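PDB 6IJ1: prenylcyclase from Actinoplanes teichomyceticus, which probably transfers or cyclises prenyl (isoprenoid) groups in a mainly helical alpha/alpha-barrel fold. Local coordinates for residues Pro171-Val176 with Leu209-Gly214; Leu204-Leu209 with Pro217-Ala222; Asp23-Glu26 with Arg30-Asp33; Thr45-Gly50 with Thr330-Gln335. One frame throughout, in Å; residues are numbered along the deposited sequence.

Contact 1 (Pro171-Val176 with Leu209-Gly214)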
loop_
_atom_site.group_PDB
_atom_site.type_symbol
_atom_site.label_atom_id
_atom_site.label_comp_id
_atom_site.label_asym_id
_atom_site.label_seq_id
_atom_site.Cartn_x
_atom_site.Cartn_y
_atom_site.Cartn_z
ATOM N N PRO A 171 6.490 -15.866 -7.428
ATOM C CA PRO A 171 7.635 -16.470 -8.136
ATOM C C PRO A 171 8.943 -15.761 -7.831
ATOM O O PRO A 171 9.001 -14.558 -7.569
ATOM C CB PRO A 171 7.260 -16.312 -9.619
ATOM C CG PRO A 171 5.779 -16.252 -9.634
ATOM C CD PRO A 171 5.446 -15.393 -8.368
ATOM N N ARG A 172 10.033 -16.506 -7.896
ATOM C CA ARG A 172 11.358 -15.907 -7.714
ATOM C C ARG A 172 11.467 -15.153 -6.388
ATOM O O ARG A 172 12.147 -14.139 -6.316
ATOM C CB ARG A 172 11.741 -14.971 -8.877
ATOM C CG ARG A 172 11.656 -15.688 -10.235
ATOM C CD ARG A 172 12.151 -14.835 -11.388
ATOM N NE ARG A 172 13.581 -14.605 -11.248
ATOM C CZ ARG A 172 14.247 -13.683 -11.934
ATOM N NH1 ARG A 172 15.557 -13.552 -11.748
ATOM N NH2 ARG A 172 13.585 -12.888 -12.782
ATOM N N ARG A 173 10.815 -15.677 -5.366
ATOM C CA ARG A 173 10.660 -14.886 -4.141
ATOM C C ARG A 173 11.994 -14.639 -3.468
ATOM O O ARG A 173 12.238 -13.548 -2.935
ATOM C CB ARG A 173 9.672 -15.537 -3.199
ATOM C CG ARG A 173 9.325 -14.624 -2.002
ATOM C CD ARG A 173 8.252 -15.248 -1.181
ATOM N NE ARG A 173 7.832 -14.325 -0.137
ATOM C CZ ARG A 173 7.349 -14.664 1.036
ATOM N NH1 ARG A 173 7.264 -15.977 1.411
ATOM N NH2 ARG A 173 6.933 -13.734 1.882
ATOM N N GLU A 174 12.902 -15.618 -3.476
ATOM C CA GLU A 174 14.186 -15.360 -2.850
ATOM C C GLU A 174 14.941 -14.232 -3.537
ATOM O O GLU A 174 15.579 -13.394 -2.878
ATOM C CB GLU A 174 15.012 -16.666 -2.857
ATOM C CG GLU A 174 16.505 -16.502 -2.638
ATOM C CD GLU A 174 17.230 -17.835 -2.718
ATOM O OE1 GLU A 174 16.659 -18.816 -2.226
ATOM O OE2 GLU A 174 18.370 -17.940 -3.283
ATOM N N HIS A 175 14.934 -14.231 -4.868
ATOM C CA HIS A 175 15.547 -13.188 -5.661
ATOM C C HIS A 175 14.953 -11.815 -5.309
ATOM O O HIS A 175 15.684 -10.830 -5.166
ATOM C CB HIS A 175 15.327 -13.552 -7.132
ATOM C CG HIS A 175 15.770 -12.521 -8.104
ATOM N ND1 HIS A 175 17.100 -12.217 -8.290
ATOM C CD2 HIS A 175 15.078 -11.758 -8.992
ATOM C CE1 HIS A 175 17.211 -11.305 -9.241
ATOM N NE2 HIS A 175 16.002 -11.001 -9.673
ATOM N N VAL A 176 13.632 -11.764 -5.176
ATOM C CA VAL A 176 12.945 -10.502 -4.877
ATOM C C VAL A 176 13.258 -10.046 -3.457
ATOM O O VAL A 176 13.543 -8.858 -3.224
ATOM C CB VAL A 176 11.440 -10.667 -5.103
ATOM C CG1 VAL A 176 10.685 -9.392 -4.640
ATOM C CG2 VAL A 176 11.118 -10.882 -6.597
ATOM N N LEU A 209 8.646 -9.084 5.045
ATOM C CA LEU A 209 9.883 -9.813 5.358
ATOM C C LEU A 209 9.725 -10.628 6.621
ATOM O O LEU A 209 10.545 -11.550 6.853
ATOM C CB LEU A 209 11.047 -8.832 5.482
ATOM C CG LEU A 209 11.622 -8.083 4.248
ATOM C CD1 LEU A 209 12.452 -6.824 4.528
ATOM C CD2 LEU A 209 12.454 -8.983 3.305
ATOM N N ALA A 210 8.715 -10.346 7.443
ATOM C CA ALA A 210 8.540 -11.121 8.683
ATOM C C ALA A 210 8.225 -12.558 8.367
ATOM O O ALA A 210 8.358 -13.414 9.226
ATOM C CB ALA A 210 7.432 -10.509 9.512
ATOM N N THR A 211 7.906 -12.825 7.106
ATOM C CA THR A 211 7.415 -14.106 6.686
ATOM C C THR A 211 8.535 -14.942 6.052
ATOM O O THR A 211 8.276 -16.060 5.569
ATOM C CB THR A 211 6.199 -13.876 5.742
ATOM O OG1 THR A 211 6.633 -13.393 4.481
ATOM C CG2 THR A 211 5.208 -12.783 6.254
ATOM N N VAL A 212 9.789 -14.465 6.137
ATOM C CA VAL A 212 10.998 -15.049 5.527
ATOM C C VAL A 212 12.215 -15.094 6.448
ATOM O O VAL A 212 12.541 -14.113 7.129
ATOM C CB VAL A 212 11.333 -14.238 4.255
ATOM C CG1 VAL A 212 12.716 -14.538 3.747
ATOM C CG2 VAL A 212 10.261 -14.533 3.188
ATOM N N PRO A 213 12.968 -16.195 6.500
ATOM C CA PRO A 213 14.132 -16.229 7.381
ATOM C C PRO A 213 15.259 -15.361 6.843
ATOM O O PRO A 213 15.317 -14.992 5.663
ATOM C CB PRO A 213 14.538 -17.714 7.395
ATOM C CG PRO A 213 13.270 -18.435 6.940
ATOM C CD PRO A 213 12.695 -17.514 5.905
ATOM N N GLY A 214 16.129 -14.943 7.770
ATOM C CA GLY A 214 17.245 -14.122 7.364
ATOM C C GLY A 214 16.990 -12.618 7.292
ATOM O O GLY A 214 17.909 -11.850 6.943
HETATM O O HOH W 1 5.815 -16.706 3.657
#
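The flat guanidinium of R173 is met on one face by V212, whose CG2 methyl sits 3.5 Å above the plane and over its centre, while polar partners gather at its rim. T211 OG1 lies at the edge, 17° out of the plane, and takes a hydrogen bond from R173 NH2; the two atoms are 2.6 Å apart, but the bond is bent, at 137°. A water also lies at the edge, in plane. It accepts from R173 NH1 at 2.8 Å and donates to T211 O at 3.2 Å, so the arginine grips both the side chain and the backbone of one threonine.

R173 can reach this far because CG stands anti to the backbone N (chi1 -171°) and the chain runs extended to NE. Arginine suits the place: its long aliphatic stem spans the distance, and its N-H groups fan out to several acceptors, with NE bonded to A165 O. With the side chain cut back to an alanine, the turn would probably lose both its direct and its water-mediated tie to helix 173-182, and the CG2 methyl of V212 its cover. T211 OG1 is bonded a second time, to S208 O, which holds the hydroxyl against the end of helix 198-209.

L209 to V212 form a type I beta turn, closed by V212 N bonding to L209 O. Here the chain leaves helix 198-209 and heads for helix 216-229. The contact thus clips a surface turn between paired helices to the first turn of helix 173-182, an inter-helix connection of the kind found in an alpha/alpha barrel.

Contact 2 (Leu204-Leu209 with Pro217-Ala222). With IMD (imidazole), chain B.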
loop_
_atom_site.group_PDB
_atom_site.type_symbol
_atom_site.label_atom_id
_atom_site.label_comp_id
_atom_site.label_asym_id
_atom_site.label_seq_id
_atom_site.Cartn_x
_atom_site.Cartn_y
_atom_site.Cartn_z
ATOM N N LEU A 204 5.444 -1.832 4.819
ATOM C CA LEU A 204 5.112 -3.006 4.000
ATOM C C LEU A 204 6.297 -3.944 3.914
ATOM O O LEU A 204 6.102 -5.159 3.979
ATOM C CB LEU A 204 4.674 -2.554 2.601
ATOM C CG LEU A 204 3.437 -1.632 2.580
ATOM C CD1 LEU A 204 3.000 -1.514 1.091
ATOM C CD2 LEU A 204 2.300 -2.082 3.460
ATOM N N ALA A 205 7.512 -3.384 3.797
ATOM C CA ALA A 205 8.706 -4.225 3.703
ATOM C C ALA A 205 8.852 -5.096 4.946
ATOM O O ALA A 205 9.036 -6.323 4.860
ATOM C CB ALA A 205 9.939 -3.371 3.529
ATOM N N VAL A 206 8.715 -4.498 6.132
ATOM C CA VAL A 206 8.977 -5.334 7.308
ATOM C C VAL A 206 7.877 -6.341 7.541
ATOM O O VAL A 206 8.128 -7.435 8.047
ATOM C CB VAL A 206 9.234 -4.482 8.567
ATOM C CG1 VAL A 206 10.488 -3.702 8.379
ATOM C CG2 VAL A 206 8.041 -3.600 8.985
ATOM N N GLU A 207 6.616 -6.011 7.240
ATOM C CA GLU A 207 5.562 -6.998 7.359
ATOM C C GLU A 207 5.755 -8.126 6.339
ATOM O O GLU A 207 5.568 -9.311 6.667
ATOM C CB GLU A 207 4.194 -6.315 7.173
ATOM C CG GLU A 207 3.896 -5.393 8.395
ATOM C CD GLU A 207 2.559 -4.740 8.334
ATOM O OE1 GLU A 207 1.877 -4.867 7.290
ATOM O OE2 GLU A 207 2.183 -4.075 9.306
ATOM N N SER A 208 6.135 -7.778 5.106
ATOM C CA SER A 208 6.415 -8.817 4.114
ATOM C C SER A 208 7.571 -9.698 4.523
ATOM O O SER A 208 7.508 -10.929 4.301
ATOM C CB SER A 208 6.742 -8.167 2.780
ATOM O OG SER A 208 5.503 -7.657 2.202
ATOM N N LEU A 209 8.646 -9.084 5.045
ATOM C CA LEU A 209 9.883 -9.813 5.358
ATOM C C LEU A 209 9.725 -10.628 6.621
ATOM O O LEU A 209 10.545 -11.550 6.853
ATOM C CB LEU A 209 11.047 -8.832 5.482
ATOM C CG LEU A 209 11.622 -8.083 4.248
ATOM C CD1 LEU A 209 12.452 -6.824 4.528
ATOM C CD2 LEU A 209 12.454 -8.983 3.305
ATOM N N PRO A 217 17.706 -8.853 10.990
ATOM C CA PRO A 217 18.502 -7.635 11.129
ATOM C C PRO A 217 17.836 -6.436 10.433
ATOM O O PRO A 217 17.777 -5.388 11.008
ATOM C CB PRO A 217 19.832 -8.033 10.481
ATOM C CG PRO A 217 19.876 -9.533 10.677
ATOM C CD PRO A 217 18.451 -9.987 10.460
ATOM N N ALA A 218 17.366 -6.633 9.203
ATOM C CA ALA A 218 16.706 -5.534 8.464
ATOM C C ALA A 218 15.474 -5.051 9.233
ATOM O O ALA A 218 15.280 -3.843 9.317
ATOM C CB ALA A 218 16.340 -5.994 7.078
ATOM N N ARG A 219 14.682 -5.978 9.762
ATOM C CA ARG A 219 13.451 -5.595 10.499
ATOM C C ARG A 219 13.798 -4.854 11.789
ATOM O O ARG A 219 13.103 -3.904 12.110
ATOM C CB ARG A 219 12.571 -6.821 10.741
ATOM C CG ARG A 219 11.888 -7.307 9.474
ATOM C CD ARG A 219 10.989 -8.485 9.736
ATOM N NE ARG A 219 11.747 -9.714 9.810
ATOM C CZ ARG A 219 11.524 -10.655 10.703
ATOM N NH1 ARG A 219 10.775 -10.390 11.756
ATOM N NH2 ARG A 219 12.026 -11.858 10.526
ATOM N N ALA A 220 14.835 -5.290 12.497
ATOM C CA ALA A 220 15.226 -4.611 13.753
ATOM C C ALA A 220 15.702 -3.186 13.456
ATOM O O ALA A 220 15.402 -2.302 14.248
ATOM C CB ALA A 220 16.295 -5.407 14.456
ATOM N N ALA A 221 16.448 -2.999 12.367
ATOM C CA ALA A 221 16.960 -1.661 12.000
ATOM C C ALA A 221 15.790 -0.758 11.601
ATOM O O ALA A 221 15.777 0.401 12.003
ATOM C CB ALA A 221 17.964 -1.778 10.885
ATOM N N ALA A 222 14.836 -1.300 10.851
ATOM C CA ALA A 222 13.670 -0.503 10.413
ATOM C C ALA A 222 12.810 -0.121 11.620
ATOM O O ALA A 222 12.282 0.986 11.634
ATOM C CB ALA A 222 12.872 -1.286 9.406
HETATM N N1 IMD B . 2.964 -6.363 3.312
HETATM C C2 IMD B . 1.995 -5.713 4.045
HETATM N N3 IMD B . 0.970 -5.416 3.203
HETATM C C4 IMD B . 1.287 -5.916 1.984
HETATM C C5 IMD B . 2.537 -6.516 2.008
#
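V206 and R219 face each other across a helical hairpin, in which helix 198-209 turns back into helix 216-229; such pairs are the building units of the alpha/alpha barrel of prenyltransferases and terpenoid cyclases. The segments run nearly antiparallel, at 147°, with axes 9.8 Å apart. Q184 and W190, spaced as in the QW motif of terpenoid cyclases, brace the pair: Q184 NE2 bonds to A218 O, and W190 packs on V206 and L209.

The apolar centre is small. V206 CG1 meets A222 CB at 3.5 Å, a close fit in which the single methyl of alanine makes room for the branched valine. Towards the C-terminal end of helix 198-209 the aliphatic stem of R219 continues the apolar contact: its CG lies 4.0 Å from V206 CB, and its CD is 3.5 Å from V206 O. A bend at chi3 (-81°) then carries the arginine along the end of helix 198-209, where NE comes within 3.7 Å of L209 O without bonding to it. Its polar end is held instead by T215, whose OG1 receives NE and also bonds to L209 O. The threonine therefore ties both helices together in the linking loop.

The other flank of helix 204-209 carries a bound imidazole, probably from the crystallisation liquor. E207, in a salt bridge with R254, lies beside it, and L204 CD2 touches its N3. S208 OG, already bonded to A162 O, accepts a weak hydrogen bond from imidazole N1, 3.1 Å away and bent to 121°.

Contact 3 (Asp23-Glu26 with Arg30-Asp33); sequences DRRE and RWVD
E26 turns CG anti to its carbonyl carbon (chi1 -60°) and bends again at chi2, while R30 starts with CG between backbone N and carbonyl carbon (chi1 73°) and then extends. The two side chains cross so that E26 CG lies 3.6 Å above the guanidinium of R30, over its centre. Their charges are near, with E26 OE1 4.1 Å from R30 NH2, but no N-H points at that oxygen.

The backbone supplies the firm link: E26 N bonds to R30 O at 2.8 Å and a nearly straight 165°. A glycine in place of R30 would probably leave that bond but strip the cover from E26 CG and its carboxylate of a nearby positive charge.

R25 lays its CG 3.0 Å above the indole plane of W31, toward the rim. The spacing resembles a QW motif, with arginine where glutamine is usual. W31 NE1 bonds to L21 O and R25 NE to L22 O, tying both to the end of helix 10-23.

One water joins R24 O, E26 OE2 and V32 N, satisfying three polar groups at once. Aliphatic stems, water and loosely opposed charges thus suit a loop at the surface, while the buried indole roots it in the fold.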
loop_
_atom_site.group_PDB
_atom_site.type_symbol
_atom_site.label_atom_id
_atom_site.label_comp_id
_atom_site.label_asym_id
_atom_site.label_seq_id
_atom_site.Cartn_x
_atom_site.Cartn_y
_atom_site.Cartn_z
ATOM N N ASP A 23 -20.200 1.557 5.425
ATOM C CA ASP A 23 -21.161 2.531 4.905
ATOM C C ASP A 23 -20.721 3.149 3.599
ATOM O O ASP A 23 -21.571 3.661 2.844
ATOM C CB ASP A 23 -21.416 3.626 5.943
ATOM C CG ASP A 23 -22.240 3.124 7.126
ATOM O OD1 ASP A 23 -22.756 1.984 7.046
ATOM O OD2 ASP A 23 -22.385 3.862 8.129
ATOM N N ARG A 24 -19.429 3.112 3.271
ATOM C CA ARG A 24 -18.954 3.688 2.022
ATOM C C ARG A 24 -18.843 2.656 0.891
ATOM O O ARG A 24 -18.337 2.973 -0.192
ATOM C CB ARG A 24 -17.590 4.397 2.247
ATOM C CG ARG A 24 -17.492 5.533 3.282
ATOM C CD ARG A 24 -18.473 6.550 3.008
ATOM N NE ARG A 24 -18.505 7.725 3.909
ATOM C CZ ARG A 24 -18.964 7.719 5.163
ATOM N NH1 ARG A 24 -19.319 6.565 5.742
ATOM N NH2 ARG A 24 -19.029 8.871 5.863
ATOM N N ARG A 25 -19.324 1.427 1.092
ATOM C CA ARG A 25 -19.430 0.492 -0.035
ATOM C C ARG A 25 -20.314 1.039 -1.142
ATOM O O ARG A 25 -21.343 1.673 -0.879
ATOM C CB ARG A 25 -20.051 -0.825 0.433
ATOM C CG ARG A 25 -19.102 -1.782 1.142
ATOM C CD ARG A 25 -19.882 -2.976 1.732
ATOM N NE ARG A 25 -20.791 -2.520 2.775
ATOM C CZ ARG A 25 -21.630 -3.352 3.416
ATOM N NH1 ARG A 25 -21.657 -4.652 3.080
ATOM N NH2 ARG A 25 -22.436 -2.897 4.347
ATOM N N GLU A 26 -19.933 0.744 -2.373
ATOM C CA GLU A 26 -20.831 0.892 -3.515
ATOM C C GLU A 26 -21.974 -0.116 -3.377
ATOM O O GLU A 26 -21.964 -1.007 -2.510
ATOM C CB GLU A 26 -20.068 0.675 -4.809
ATOM C CG GLU A 26 -18.926 1.665 -5.016
ATOM C CD GLU A 26 -19.386 3.143 -4.992
ATOM O OE1 GLU A 26 -20.421 3.481 -5.629
ATOM O OE2 GLU A 26 -18.736 3.987 -4.328
ATOM N N ARG A 30 -18.291 -2.969 -3.791
ATOM C CA ARG A 30 -16.912 -2.559 -4.029
ATOM C C ARG A 30 -16.625 -1.249 -3.272
ATOM O O ARG A 30 -17.505 -0.599 -2.703
ATOM C CB ARG A 30 -16.624 -2.415 -5.519
ATOM C CG ARG A 30 -17.239 -1.243 -6.157
ATOM C CD ARG A 30 -17.138 -1.249 -7.705
ATOM N NE ARG A 30 -17.304 0.120 -8.237
ATOM C CZ ARG A 30 -18.485 0.688 -8.493
ATOM N NH1 ARG A 30 -19.612 -0.003 -8.274
ATOM N NH2 ARG A 30 -18.542 1.942 -8.952
ATOM N N TRP A 31 -15.337 -0.908 -3.183
ATOM C CA TRP A 31 -14.946 0.396 -2.654
ATOM C C TRP A 31 -14.163 1.125 -3.733
ATOM O O TRP A 31 -13.390 0.520 -4.492
ATOM C CB TRP A 31 -14.079 0.268 -1.413
ATOM C CG TRP A 31 -14.795 -0.266 -0.240
ATOM C CD1 TRP A 31 -15.551 0.447 0.638
ATOM C CD2 TRP A 31 -14.833 -1.638 0.218
ATOM N NE1 TRP A 31 -16.061 -0.375 1.630
ATOM C CE2 TRP A 31 -15.634 -1.665 1.391
ATOM C CE3 TRP A 31 -14.248 -2.846 -0.228
ATOM C CZ2 TRP A 31 -15.915 -2.869 2.111
ATOM C CZ3 TRP A 31 -14.512 -4.029 0.489
ATOM C CH2 TRP A 31 -15.327 -4.029 1.644
ATOM N N VAL A 32 -14.320 2.458 -3.775
ATOM C CA VAL A 32 -13.539 3.277 -4.706
ATOM C C VAL A 32 -12.915 4.452 -3.943
ATOM O O VAL A 32 -13.442 4.917 -2.927
ATOM C CB VAL A 32 -14.344 3.817 -5.910
ATOM C CG1 VAL A 32 -15.068 2.613 -6.638
ATOM C CG2 VAL A 32 -15.385 4.863 -5.460
ATOM N N ASP A 33 -11.759 4.884 -4.406
ATOM C CA ASP A 33 -11.124 6.049 -3.788
ATOM C C ASP A 33 -10.160 6.654 -4.794
ATOM O O ASP A 33 -9.860 6.081 -5.836
ATOM C CB ASP A 33 -10.398 5.680 -2.488
ATOM C CG ASP A 33 -10.338 6.822 -1.467
ATOM O OD1 ASP A 33 -10.602 7.973 -1.848
ATOM O OD2 ASP A 33 -9.963 6.508 -0.297
HETATM O O HOH W 2 -16.829 3.463 -2.387
#

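Contact 4 (Thr45-Gly50 with Thr330-Gln335); sequences TAYVAG and TATVLQ
Y47 reaches T332 by swinging CG anti to the backbone N (chi1 -176°), which sends the ring out from helix 42-52 across to helix 327-341. Its hydroxyl stands 2.7 Å from T332 OG1, and that oxygen lies in the plane of the ring, at its edge, as suits hydrogen bonding between a phenol and a hydroxyl. T332 meets it with OG1 anti to the carbonyl carbon (chi1 -53°), a rotation that also brings OG1 to H328 O one turn back along its helix. The T332 side chain also packs against F247, L251 and R254 of helix 246-256. Threonine is apt here, its hydroxyl bonding to H328 O while the compact side chain fits between the helices.

Closer to the backbones the packing is plain. A331 CB touches the ring at CE2, 4.0 Å away, and lies 4.4 Å from V48 CG2; its small size lets the helices approach to 9.4 Å between axes. The tyrosine ring is further fixed by stacking with H328 and by an edge-to-face meeting with W96, so its rotation is probably well restrained.

The segments are 280 residues apart yet run in roughly the same direction, crossing at 27°. Buried helices from the two ends of the chain, brought side by side with like direction, are what closing the inner ring of an alpha/alpha barrel requires, as in the prenyltransferase and terpenoid cyclase folds.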
loop_
_atom_site.group_PDB
_atom_site.type_symbol
_atom_site.label_atom_id
_atom_site.label_comp_id
_atom_site.label_asym_id
_atom_site.label_seq_id
_atom_site.Cartn_x
_atom_site.Cartn_y
_atom_site.Cartn_z
ATOM N N THR A 45 -10.587 -1.605 -3.781
ATOM C CA THR A 45 -11.406 -2.688 -3.253
ATOM C C THR A 45 -10.543 -3.766 -2.610
ATOM O O THR A 45 -10.860 -4.229 -1.517
ATOM C CB THR A 45 -12.243 -3.261 -4.404
ATOM O OG1 THR A 45 -13.204 -2.272 -4.832
ATOM C CG2 THR A 45 -13.014 -4.503 -3.968
ATOM N N ALA A 46 -9.493 -4.194 -3.321
ATOM C CA ALA A 46 -8.589 -5.208 -2.767
ATOM C C ALA A 46 -7.934 -4.714 -1.477
ATOM O O ALA A 46 -7.814 -5.460 -0.501
ATOM C CB ALA A 46 -7.532 -5.588 -3.777
ATOM N N TYR A 47 -7.489 -3.449 -1.456
ATOM C CA TYR A 47 -6.753 -2.942 -0.302
ATOM C C TYR A 47 -7.667 -2.858 0.929
ATOM O O TYR A 47 -7.296 -3.274 2.035
ATOM C CB TYR A 47 -6.217 -1.549 -0.686
ATOM C CG TYR A 47 -5.327 -0.919 0.385
ATOM C CD1 TYR A 47 -4.001 -1.308 0.449
ATOM C CD2 TYR A 47 -5.825 0.007 1.303
ATOM C CE1 TYR A 47 -3.171 -0.800 1.423
ATOM C CE2 TYR A 47 -4.981 0.573 2.251
ATOM C CZ TYR A 47 -3.657 0.173 2.283
ATOM O OH TYR A 47 -2.768 0.703 3.215
ATOM N N VAL A 48 -8.859 -2.306 0.759
ATOM C CA VAL A 48 -9.794 -2.195 1.888
ATOM C C VAL A 48 -10.221 -3.578 2.376
ATOM O O VAL A 48 -10.230 -3.845 3.579
ATOM C CB VAL A 48 -11.017 -1.350 1.469
ATOM C CG1 VAL A 48 -12.120 -1.402 2.520
ATOM C CG2 VAL A 48 -10.549 0.142 1.175
ATOM N N ALA A 49 -10.562 -4.462 1.416
ATOM C CA ALA A 49 -10.993 -5.821 1.767
ATOM C C ALA A 49 -9.923 -6.540 2.556
ATOM O O ALA A 49 -10.237 -7.252 3.520
ATOM C CB ALA A 49 -11.343 -6.628 0.502
ATOM N N GLY A 50 -8.642 -6.349 2.180
ATOM C CA GLY A 50 -7.572 -7.069 2.874
ATOM C C GLY A 50 -7.463 -6.680 4.333
ATOM O O GLY A 50 -7.156 -7.505 5.197
ATOM N N THR A 330 -8.154 5.317 6.169
ATOM C CA THR A 330 -8.840 4.651 7.268
ATOM C C THR A 330 -8.474 3.176 7.315
ATOM O O THR A 330 -8.240 2.648 8.409
ATOM C CB THR A 330 -10.349 4.859 7.081
ATOM O OG1 THR A 330 -10.616 6.249 7.155
ATOM C CG2 THR A 330 -11.126 4.120 8.195
ATOM N N ALA A 331 -8.410 2.525 6.143
ATOM C CA ALA A 331 -8.006 1.111 6.164
ATOM C C ALA A 331 -6.609 0.957 6.733
ATOM O O ALA A 331 -6.333 0.031 7.538
ATOM C CB ALA A 331 -8.091 0.503 4.759
ATOM N N THR A 332 -5.677 1.818 6.300
ATOM C CA THR A 332 -4.306 1.777 6.806
ATOM C C THR A 332 -4.256 1.932 8.321
ATOM O O THR A 332 -3.507 1.204 9.017
ATOM C CB THR A 332 -3.474 2.876 6.114
ATOM O OG1 THR A 332 -3.614 2.752 4.676
ATOM C CG2 THR A 332 -2.016 2.788 6.479
ATOM N N VAL A 333 -5.029 2.879 8.862
ATOM C CA VAL A 333 -5.062 3.099 10.287
ATOM C C VAL A 333 -5.656 1.889 11.001
ATOM O O VAL A 333 -5.140 1.481 12.046
ATOM C CB VAL A 333 -5.875 4.389 10.596
ATOM C CG1 VAL A 333 -6.055 4.472 12.128
ATOM C CG2 VAL A 333 -5.109 5.653 10.050
ATOM N N LEU A 334 -6.757 1.328 10.489
ATOM C CA LEU A 334 -7.327 0.153 11.170
ATOM C C LEU A 334 -6.317 -0.985 11.218
ATOM O O LEU A 334 -6.244 -1.696 12.238
ATOM C CB LEU A 334 -8.605 -0.309 10.471
ATOM C CG LEU A 334 -9.747 0.700 10.576
ATOM C CD1 LEU A 334 -10.954 0.219 9.759
ATOM C CD2 LEU A 334 -10.195 0.894 12.056
ATOM N N GLN A 335 -5.539 -1.177 10.144
ATOM C CA GLN A 335 -4.520 -2.241 10.195
ATOM C C GLN A 335 -3.534 -1.975 11.324
ATOM O O GLN A 335 -3.156 -2.901 12.082
ATOM C CB GLN A 335 -3.837 -2.325 8.814
ATOM C CG GLN A 335 -2.737 -3.424 8.710
ATOM C CD GLN A 335 -3.335 -4.763 8.517
ATOM O OE1 GLN A 335 -4.051 -4.992 7.546
ATOM N NE2 GLN A 335 -3.087 -5.664 9.439
#

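Contact 4 is the most central of the four, joining the first and last parts of the chain through buried side chains; contacts 1 and 2 are nested inside the long loop it closes. Contact 2 is also buried but joins neighbouring helices in antiparallel fashion. Contacts 1 and 3, on opposite sides of the chain's centre with centres 33 Å apart, lie at the surface, and there arginines and bridging waters do much of the work. Contacts 1 and 2 share L209 and touch where A210 packs on R219. Contact 3 is coupled to contact 4 as W31 rests on V48 and its carbonyl probably bonds to T45 OG1.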